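Local coordinates for Sn-glycerol-3-phosphate ABC transporter substrate-binding protein UspB (Mycobacterium tuberculosis, PDB 4MFI), which serves as the substrate-binding subunit of an ABC transporter and is specific for glycerophosphocholine, at residues G125-A137 against T343-D355. Numbering follows the deposited sequence.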
loop_
_atom_site.group_PDB
_atom_site.type_symbol
_atom_site.label_atom_id
_atom_site.label_comp_id
_atom_site.label_asym_id
_atom_site.label_seq_id
_atom_site.Cartn_x
_atom_site.Cartn_y
_atom_site.Cartn_z
ATOM N N GLY A 125 -3.378 -9.137 -25.064
ATOM C CA GLY A 125 -3.873 -10.360 -24.451
ATOM C C GLY A 125 -3.433 -10.542 -23.007
ATOM O O GLY A 125 -3.102 -11.654 -22.582
ATOM N N VAL A 126 -3.415 -9.451 -22.246
ATOM C CA VAL A 126 -3.072 -9.529 -20.833
ATOM C C VAL A 126 -4.191 -10.238 -20.069
ATOM O O VAL A 126 -5.371 -9.905 -20.227
ATOM C CB VAL A 126 -2.838 -8.122 -20.246
ATOM C CG1 VAL A 126 -2.513 -8.208 -18.757
ATOM C CG2 VAL A 126 -1.720 -7.413 -21.007
ATOM N N ASP A 127 -3.823 -11.221 -19.252
ATOM C CA ASP A 127 -4.802 -11.982 -18.478
ATOM C C ASP A 127 -5.194 -11.186 -17.229
ATOM O O ASP A 127 -4.761 -11.485 -16.116
ATOM C CB ASP A 127 -4.230 -13.351 -18.104
ATOM C CG ASP A 127 -5.269 -14.278 -17.497
ATOM O OD1 ASP A 127 -6.465 -13.915 -17.479
ATOM O OD2 ASP A 127 -4.885 -15.378 -17.046
ATOM N N THR A 128 -6.019 -10.165 -17.429
ATOM C CA THR A 128 -6.351 -9.226 -16.359
ATOM C C THR A 128 -7.117 -9.861 -15.204
ATOM O O THR A 128 -6.976 -9.430 -14.058
ATOM C CB THR A 128 -7.142 -8.028 -16.887
ATOM O OG1 THR A 128 -8.313 -8.497 -17.566
ATOM C CG2 THR A 128 -6.283 -7.212 -17.845
ATOM N N THR A 129 -7.916 -10.887 -15.487
ATOM C CA THR A 129 -8.657 -11.545 -14.410
ATOM C C THR A 129 -7.746 -12.348 -13.481
ATOM O O THR A 129 -8.167 -12.737 -12.391
ATOM C CB THR A 129 -9.794 -12.447 -14.928
ATOM O OG1 THR A 129 -9.243 -13.551 -15.652
ATOM C CG2 THR A 129 -10.719 -11.665 -15.834
ATOM N N ASP A 130 -6.503 -12.587 -13.898
ATOM C CA ASP A 130 -5.538 -13.267 -13.031
ATOM C C ASP A 130 -4.730 -12.309 -12.148
ATOM O O ASP A 130 -3.898 -12.746 -11.357
ATOM C CB ASP A 130 -4.583 -14.160 -13.836
ATOM C CG ASP A 130 -3.748 -15.084 -12.943
ATOM O OD1 ASP A 130 -4.318 -15.752 -12.046
ATOM O OD2 ASP A 130 -2.512 -15.132 -13.125
ATOM N N TYR A 131 -4.950 -11.004 -12.279
ATOM C CA TYR A 131 -4.384 -10.080 -11.298
ATOM C C TYR A 131 -5.270 -10.076 -10.066
ATOM O O TYR A 131 -6.499 -10.124 -10.185
ATOM C CB TYR A 131 -4.237 -8.664 -11.869
ATOM C CG TYR A 131 -3.082 -8.545 -12.834
ATOM C CD1 TYR A 131 -3.209 -8.966 -14.154
ATOM C CD2 TYR A 131 -1.852 -8.060 -12.415
ATOM C CE1 TYR A 131 -2.152 -8.882 -15.030
ATOM C CE2 TYR A 131 -0.784 -7.972 -13.283
ATOM C CZ TYR A 131 -0.943 -8.381 -14.592
ATOM O OH TYR A 131 0.112 -8.298 -15.468
ATOM N N VAL A 132 -4.644 -10.041 -8.889
ATOM C CA VAL A 132 -5.367 -9.906 -7.624
ATOM C C VAL A 132 -6.362 -8.758 -7.787
ATOM O O VAL A 132 -5.997 -7.678 -8.255
ATOM C CB VAL A 132 -4.392 -9.638 -6.458
ATOM C CG1 VAL A 132 -5.141 -9.301 -5.173
ATOM C CG2 VAL A 132 -3.473 -10.849 -6.249
ATOM N N ASP A 133 -7.623 -9.005 -7.444
ATOM C CA ASP A 133 -8.698 -8.081 -7.803
ATOM C C ASP A 133 -8.445 -6.664 -7.317
ATOM O O ASP A 133 -8.518 -5.711 -8.107
ATOM C CB ASP A 133 -10.055 -8.564 -7.275
ATOM C CG ASP A 133 -10.597 -9.764 -8.030
ATOM O OD1 ASP A 133 -10.060 -10.090 -9.107
ATOM O OD2 ASP A 133 -11.585 -10.370 -7.551
ATOM N N SER A 134 -8.137 -6.517 -6.030
ATOM C CA SER A 134 -7.959 -5.184 -5.463
ATOM C C SER A 134 -6.740 -4.497 -6.056
ATOM O O SER A 134 -6.755 -3.285 -6.262
ATOM C CB SER A 134 -7.853 -5.228 -3.933
ATOM O OG SER A 134 -6.670 -5.899 -3.539
ATOM N N LEU A 135 -5.691 -5.267 -6.338
ATOM C CA LEU A 135 -4.432 -4.672 -6.788
ATOM C C LEU A 135 -4.556 -4.059 -8.178
ATOM O O LEU A 135 -3.917 -3.051 -8.471
ATOM C CB LEU A 135 -3.283 -5.682 -6.738
ATOM C CG LEU A 135 -2.928 -6.217 -5.345
ATOM C CD1 LEU A 135 -1.729 -7.162 -5.426
ATOM C CD2 LEU A 135 -2.658 -5.081 -4.365
ATOM N N LEU A 136 -5.368 -4.662 -9.039
ATOM C CA LEU A 136 -5.635 -4.064 -10.342
ATOM C C LEU A 136 -6.677 -2.944 -10.238
ATOM O O LEU A 136 -6.553 -1.906 -10.905
ATOM C CB LEU A 136 -6.076 -5.132 -11.346
ATOM C CG LEU A 136 -6.297 -4.612 -12.770
ATOM C CD1 LEU A 136 -5.025 -3.985 -13.323
ATOM C CD2 LEU A 136 -6.769 -5.737 -13.665
ATOM N N ALA A 137 -7.691 -3.148 -9.396
ATOM C CA ALA A 137 -8.738 -2.143 -9.180
ATOM C C ALA A 137 -8.189 -0.850 -8.585
ATOM O O ALA A 137 -8.799 0.212 -8.729
ATOM C CB ALA A 137 -9.840 -2.699 -8.291
ATOM N N THR A 343 12.123 -9.473 -2.725
ATOM C CA THR A 343 11.922 -8.123 -2.186
ATOM C C THR A 343 11.014 -8.027 -0.965
ATOM O O THR A 343 11.101 -7.064 -0.203
ATOM C CB THR A 343 11.285 -7.200 -3.240
ATOM O OG1 THR A 343 9.974 -7.682 -3.553
ATOM C CG2 THR A 343 12.123 -7.150 -4.503
ATOM N N GLY A 344 10.113 -8.989 -0.804
ATOM C CA GLY A 344 9.142 -8.919 0.273
ATOM C C GLY A 344 7.829 -8.273 -0.123
ATOM O O GLY A 344 6.881 -8.260 0.670
ATOM N N TYR A 345 7.761 -7.727 -1.338
ATOM C CA TYR A 345 6.481 -7.285 -1.884
ATOM C C TYR A 345 5.626 -8.511 -2.183
ATOM O O TYR A 345 6.129 -9.636 -2.197
ATOM C CB TYR A 345 6.672 -6.392 -3.120
ATOM C CG TYR A 345 7.262 -5.062 -2.742
ATOM C CD1 TYR A 345 6.510 -4.125 -2.044
ATOM C CD2 TYR A 345 8.582 -4.751 -3.044
ATOM C CE1 TYR A 345 7.052 -2.912 -1.665
ATOM C CE2 TYR A 345 9.128 -3.537 -2.670
ATOM C CZ TYR A 345 8.362 -2.625 -1.980
ATOM O OH TYR A 345 8.905 -1.418 -1.602
ATOM N N LEU A 346 4.334 -8.301 -2.398
ATOM C CA LEU A 346 3.393 -9.406 -2.531
ATOM C C LEU A 346 3.176 -9.776 -3.999
ATOM O O LEU A 346 3.145 -8.899 -4.861
ATOM C CB LEU A 346 2.063 -9.023 -1.874
ATOM C CG LEU A 346 2.191 -8.606 -0.405
ATOM C CD1 LEU A 346 0.857 -8.153 0.169
ATOM C CD2 LEU A 346 2.780 -9.743 0.417
ATOM N N PRO A 347 3.020 -11.079 -4.296
ATOM C CA PRO A 347 2.736 -11.469 -5.683
ATOM C C PRO A 347 1.435 -10.831 -6.163
ATOM O O PRO A 347 0.443 -10.842 -5.425
ATOM C CB PRO A 347 2.595 -12.999 -5.603
ATOM C CG PRO A 347 3.292 -13.391 -4.327
ATOM C CD PRO A 347 3.099 -12.236 -3.392
ATOM N N VAL A 348 1.434 -10.279 -7.376
ATOM C CA VAL A 348 0.278 -9.519 -7.843
ATOM C C VAL A 348 -0.686 -10.351 -8.690
ATOM O O VAL A 348 -1.721 -9.843 -9.129
ATOM C CB VAL A 348 0.702 -8.246 -8.613
ATOM C CG1 VAL A 348 1.689 -7.424 -7.780
ATOM C CG2 VAL A 348 1.315 -8.597 -9.972
ATOM N N ARG A 349 -0.344 -11.624 -8.905
ATOM C CA ARG A 349 -1.163 -12.529 -9.705
ATOM C C ARG A 349 -1.759 -13.615 -8.835
ATOM O O ARG A 349 -1.051 -14.205 -8.008
ATOM C CB ARG A 349 -0.322 -13.189 -10.808
ATOM C CG ARG A 349 0.242 -12.212 -11.837
ATOM C CD ARG A 349 -0.848 -11.673 -12.754
ATOM N NE ARG A 349 -1.298 -12.724 -13.654
ATOM C CZ ARG A 349 -0.958 -12.813 -14.935
ATOM N NH1 ARG A 349 -0.173 -11.895 -15.493
ATOM N NH2 ARG A 349 -1.405 -13.825 -15.657
ATOM N N LYS A 350 -3.045 -13.895 -9.034
ATOM C CA LYS A 350 -3.725 -14.947 -8.282
ATOM C C LYS A 350 -3.030 -16.292 -8.460
ATOM O O LYS A 350 -2.805 -17.019 -7.491
ATOM C CB LYS A 350 -5.185 -15.063 -8.728
ATOM C CG LYS A 350 -5.996 -13.793 -8.520
ATOM C CD LYS A 350 -7.390 -13.966 -9.104
ATOM C CE LYS A 350 -8.214 -12.699 -8.955
ATOM N NZ LYS A 350 -9.464 -12.777 -9.758
ATOM N N SER A 351 -2.671 -16.612 -9.699
ATOM C CA SER A 351 -2.088 -17.913 -10.013
ATOM C C SER A 351 -0.621 -18.045 -9.621
ATOM O O SER A 351 -0.011 -19.089 -9.875
ATOM C CB SER A 351 -2.228 -18.216 -11.504
ATOM O OG SER A 351 -1.394 -17.362 -12.264
ATOM N N ALA A 352 -0.038 -17.011 -9.018
ATOM C CA ALA A 352 1.340 -17.144 -8.560
ATOM C C ALA A 352 1.446 -18.179 -7.432
ATOM O O ALA A 352 2.521 -18.735 -7.200
ATOM C CB ALA A 352 1.940 -15.791 -8.165
ATOM N N VAL A 353 0.323 -18.463 -6.764
ATOM C CA VAL A 353 0.288 -19.504 -5.730
ATOM C C VAL A 353 0.569 -20.885 -6.311
ATOM O O VAL A 353 0.972 -21.789 -5.583
ATOM C CB VAL A 353 -1.065 -19.544 -4.950
ATOM C CG1 VAL A 353 -1.429 -18.167 -4.444
ATOM C CG2 VAL A 353 -2.191 -20.093 -5.815
ATOM N N ASP A 354 0.358 -21.046 -7.617
ATOM C CA ASP A 354 0.571 -22.333 -8.279
ATOM C C ASP A 354 1.981 -22.464 -8.856
ATOM O O ASP A 354 2.344 -23.511 -9.395
ATOM C CB ASP A 354 -0.468 -22.555 -9.387
ATOM C CG ASP A 354 -1.889 -22.591 -8.856
ATOM O OD1 ASP A 354 -2.100 -23.148 -7.757
ATOM O OD2 ASP A 354 -2.794 -22.057 -9.534
ATOM N N ASP A 355 2.767 -21.397 -8.748
ATOM C CA ASP A 355 4.168 -21.433 -9.161
ATOM C C ASP A 355 4.952 -22.347 -8.224
ATOM O O ASP A 355 4.787 -22.285 -7.005
ATOM C CB ASP A 355 4.757 -20.016 -9.163
ATOM C CG ASP A 355 6.241 -19.995 -9.500
ATOM O OD1 ASP A 355 6.592 -20.080 -10.697
ATOM O OD2 ASP A 355 7.059 -19.878 -8.565
HETATM O O HOH W 1 -0.905 -11.932 -18.898
HETATM O O HOH W 2 -12.522 -12.736 -8.418
#
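Arg349 and Asp130 meet where two distant loops touch, and they illustrate how a bent side chain can serve an aromatic face and a carboxylate at once. CB of Arg349 lies beside Asp130 O. The turn about CB-CG (chi2 -72°) lays Arg349 CD over the centre of the Tyr131 ring, a CH-pi contact 3.5 Å from the centroid, and a second about CG-CD (chi3 -71°) sends NE on to Asp130. Arg349 NE and NH2 reach Asp130 OD2 at 2.7 and 3.1 Å, a side-on salt bridge to one atom with the carboxylate and guanidinium planes nearly perpendicular. NH1 passes the Tyr131 hydroxyl, which bonds to Thr331, and makes its own weak bond to the Thr331 carbonyl.

Asp130 is fixed from the other flank as well: Ser351 OG donates to OD2 at 2.6 Å and Ser351 N to OD1 at 3.0 Å, both on the syn side. OD2 thus accepts three bonds, probably favouring its ionised form. Lys350, extended beyond CG, carries NZ to Thr129 O and, as a salt bridge, to Asp133 OD1 at 2.8 Å.

Alongside these charged groups the backbones form a single bridge pairing Tyr131 with Arg349: Lys350 N bonds to Asp130 O (2.7 Å) and Val132 N to Val348 O (2.9 Å). Leu135 CD1 packs across Val348. Within the alpha/beta fold of a bacterial extracellular solute-binding protein, the bridge joins the approach to helix 133-137 to the loop linking helices 333-343 and 356-364; Pro333 covers Asp130 and Arg349, while Tyr131 and Leu135 rest on strand 144-160.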